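Local coordinates for putative methylthioribose-1-phosphate isomerase (PDB 6A34), which probably catalyses the interconversion of methylthioribose-1-phosphate and methylthioribulose-1-phosphate in the methionine salvage pathway, at residues Arg202-Gly207 / Pro301-Thr306. Sequence-based numbering, arbitrary orientation.
Sequences RPVLQG and PEEVLT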
ATOM      1  N   ARG A 202       3.433  -0.910  -3.370  1.00 27.45           N
ATOM      2  CA  ARG A 202       4.027   0.357  -3.020  1.00 26.19           C
ATOM      3  C   ARG A 202       5.346   0.084  -2.302  1.00 28.36           C
ATOM      4  O   ARG A 202       5.501  -0.974  -1.700  1.00 27.86           O
ATOM      5  CB  ARG A 202       3.096   1.171  -2.107  1.00 25.73           C
ATOM      6  CG  ARG A 202       2.029   1.979  -2.837  1.00 26.90           C
ATOM      7  CD  ARG A 202       2.576   3.190  -3.579  1.00 27.46           C
ATOM      8  NE  ARG A 202       3.003   4.248  -2.684  1.00 27.64           N
ATOM      9  CZ  ARG A 202       3.697   5.311  -3.059  1.00 26.71           C
ATOM     10  NH1 ARG A 202       4.204   5.374  -4.283  1.00 23.00           N
ATOM     11  NH2 ARG A 202       3.875   6.291  -2.189  1.00 24.84           N
ATOM     12  N   PRO A 203       6.285   1.034  -2.364  1.00 27.89           N
ATOM     13  CA  PRO A 203       6.119   2.308  -3.049  1.00 28.66           C
ATOM     14  C   PRO A 203       6.369   2.311  -4.566  1.00 30.87           C
ATOM     15  O   PRO A 203       5.901   3.219  -5.260  1.00 30.53           O
ATOM     16  CB  PRO A 203       7.182   3.228  -2.432  1.00 29.46           C
ATOM     17  CG  PRO A 203       8.170   2.293  -1.770  1.00 28.87           C
ATOM     18  CD  PRO A 203       7.310   1.139  -1.325  1.00 28.90           C
ATOM     19  N   VAL A 204       7.130   1.339  -5.086  1.00 33.06           N
ATOM     20  CA  VAL A 204       7.639   1.431  -6.460  1.00 33.79           C
ATOM     21  C   VAL A 204       6.544   1.022  -7.474  1.00 31.82           C
ATOM     22  O   VAL A 204       6.622   1.426  -8.603  1.00 36.88           O
ATOM     23  CB  VAL A 204       8.970   0.643  -6.610  1.00 36.42           C
ATOM     24  CG1 VAL A 204       9.509   0.658  -8.034  1.00 33.76           C
ATOM     25  CG2 VAL A 204      10.059   1.180  -5.688  1.00 34.94           C
ATOM     26  N   LEU A 205       5.551   0.231  -7.053  1.00 29.75           N
ATOM     27  CA  LEU A 205       4.298  -0.122  -7.803  1.00 34.80           C
ATOM     28  C   LEU A 205       4.554  -1.056  -8.991  1.00 32.52           C
ATOM     29  O   LEU A 205       3.836  -1.014  -9.997  1.00 31.67           O
ATOM     30  CB  LEU A 205       3.546   1.140  -8.257  1.00 35.47           C
ATOM     31  CG  LEU A 205       2.940   1.946  -7.110  1.00 33.62           C
ATOM     32  CD1 LEU A 205       2.746   3.392  -7.531  1.00 35.99           C
ATOM     33  CD2 LEU A 205       1.622   1.339  -6.625  1.00 32.34           C
ATOM     34  N   GLN A 206       5.509  -1.966  -8.821  1.00 30.65           N
ATOM     35  CA  GLN A 206       5.862  -2.914  -9.861  1.00 33.73           C
ATOM     36  C   GLN A 206       4.744  -3.930 -10.057  1.00 31.14           C
ATOM     37  O   GLN A 206       4.660  -4.492 -11.126  1.00 31.70           O
ATOM     38  CB  GLN A 206       7.212  -3.576  -9.572  1.00 36.58           C
ATOM     39  CG  GLN A 206       8.349  -2.564  -9.639  1.00 39.26           C
ATOM     40  CD  GLN A 206       9.726  -3.173  -9.700  1.00 42.94           C
ATOM     41  OE1 GLN A 206      10.008  -4.206  -9.093  1.00 54.38           O
ATOM     42  NE2 GLN A 206      10.605  -2.517 -10.433  1.00 39.25           N
ATOM     43  N   GLY A 207       3.891  -4.139  -9.046  1.00 30.81           N
ATOM     44  CA  GLY A 207       2.699  -4.975  -9.226  1.00 31.38           C
ATOM     45  C   GLY A 207       1.745  -4.382 -10.260  1.00 31.37           C
ATOM     46  O   GLY A 207       1.274  -5.062 -11.171  1.00 29.48           O
ATOM     47  N   PRO A 301      13.522   8.816  -0.085  1.00 37.85           N
ATOM     48  CA  PRO A 301      12.210   9.147   0.462  1.00 35.72           C
ATOM     49  C   PRO A 301      11.208   9.597  -0.625  1.00 35.69           C
ATOM     50  O   PRO A 301       9.988   9.524  -0.431  1.00 35.18           O
ATOM     51  CB  PRO A 301      12.550  10.223   1.508  1.00 36.71           C
ATOM     52  CG  PRO A 301      13.824  10.859   0.990  1.00 38.62           C
ATOM     53  CD  PRO A 301      14.605   9.698   0.391  1.00 37.35           C
ATOM     54  N   GLU A 302      11.708   9.984  -1.799  1.00 40.15           N
ATOM     55  CA  GLU A 302      10.846  10.414  -2.922  1.00 35.61           C
ATOM     56  C   GLU A 302       9.954   9.267  -3.411  1.00 35.64           C
ATOM     57  O   GLU A 302       8.854   9.527  -3.877  1.00 37.54           O
ATOM     58  CB  GLU A 302      11.672  10.975  -4.080  1.00 35.74           C
ATOM     59  CG  GLU A 302      12.388  12.285  -3.717  1.00 42.78           C
ATOM     60  CD  GLU A 302      11.486  13.481  -3.416  1.00 45.77           C
ATOM     61  OE1 GLU A 302      10.667  13.839  -4.283  1.00 42.70           O
ATOM     62  OE2 GLU A 302      11.630  14.073  -2.334  1.00 53.59           O
ATOM     63  N   GLU A 303      10.431   8.023  -3.353  1.00 32.67           N
ATOM     64  CA  GLU A 303       9.607   6.891  -3.729  1.00 36.02           C
ATOM     65  C   GLU A 303       8.308   6.832  -2.898  1.00 32.78           C
ATOM     66  O   GLU A 303       7.319   6.333  -3.386  1.00 34.40           O
ATOM     67  CB  GLU A 303      10.363   5.578  -3.551  1.00 39.26           C
ATOM     68  CG  GLU A 303      11.534   5.387  -4.492  1.00 37.29           C
ATOM     69  CD  GLU A 303      12.167   4.001  -4.339  1.00 37.52           C
ATOM     70  OE1 GLU A 303      11.906   3.329  -3.311  1.00 33.17           O
ATOM     71  OE2 GLU A 303      12.915   3.594  -5.242  1.00 35.49           O
ATOM     72  N   VAL A 304       8.310   7.357  -1.664  1.00 34.10           N
ATOM     73  CA  VAL A 304       7.081   7.368  -0.808  1.00 34.34           C
ATOM     74  C   VAL A 304       6.297   8.698  -0.929  1.00 35.27           C
ATOM     75  O   VAL A 304       5.058   8.683  -0.845  1.00 32.29           O
ATOM     76  CB  VAL A 304       7.436   7.053   0.656  1.00 32.57           C
ATOM     77  CG1 VAL A 304       6.239   7.210   1.577  1.00 31.09           C
ATOM     78  CG2 VAL A 304       8.045   5.653   0.800  1.00 32.96           C
ATOM     79  N   LEU A 305       7.009   9.829  -1.066  1.00 35.80           N
ATOM     80  CA  LEU A 305       6.410  11.168  -1.107  1.00 35.83           C
ATOM     81  C   LEU A 305       5.675  11.343  -2.435  1.00 35.67           C
ATOM     82  O   LEU A 305       4.734  12.103  -2.481  1.00 32.68           O
ATOM     83  CB  LEU A 305       7.482  12.253  -0.947  1.00 33.68           C
ATOM     84  CG  LEU A 305       8.245  12.218   0.372  1.00 35.96           C
ATOM     85  CD1 LEU A 305       9.391  13.199   0.345  1.00 36.74           C
ATOM     86  CD2 LEU A 305       7.338  12.497   1.558  1.00 36.15           C
ATOM     87  N   THR A 306       6.159  10.657  -3.483  1.00 36.26           N
ATOM     88  CA  THR A 306       5.508  10.588  -4.768  1.00 37.16           C
ATOM     89  C   THR A 306       4.961   9.176  -5.028  1.00 40.06           C
ATOM     90  O   THR A 306       5.385   8.173  -4.443  1.00 40.90           O
ATOM     91  CB  THR A 306       6.434  11.028  -5.909  1.00 40.73           C
ATOM     92  OG1 THR A 306       7.397  10.001  -6.123  1.00 37.97           O
ATOM     93  CG2 THR A 306       7.156  12.335  -5.651  1.00 41.53           C
TER
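In the Rossmann-like domain of this eIF-2B-family isomerase, the loop that follows strand 193-199 and leads into helix 206-217, whose first residue, Q206, is predicted to bind substrate, meets the C-terminal end of the short helix 302-305. R202 makes the polar link. Bends at chi2 (-72°) and chi3 (-71°) bring its guanidinium edge-on to V304 O, on the helix's last turn, and T306 O, just past it; carbonyls at a helix C-terminus suit a positive, donor-rich side chain. NH1 donates to T306 O at 3.0 Å, on an in-plane lone pair and at a fairly straight 155°; NH2 adds weak bonds to the same oxygen and to V304 O. Arginine can serve two sides at once, since NE forms a salt bridge with E200 of the second subunit. An alanine here would probably loosen the loop's hold on the helix end and weaken the subunit interface, as the bonds to T306, V304 and E200 would go. P203, joined to R202 by a cis peptide, lays CB over the centre of the guanidinium face, 4.0 Å above its plane. The same CB, on a compact ring, sits 3.3 Å from E303 O and packs on V304 CG2 at 4.1 Å. V204 CG2 lies 3.7 Å from E303 OE1, which is hydrogen-bonded to N320. Just past the helix, T306 OG1 bonds back to E302 O at 2.7 Å.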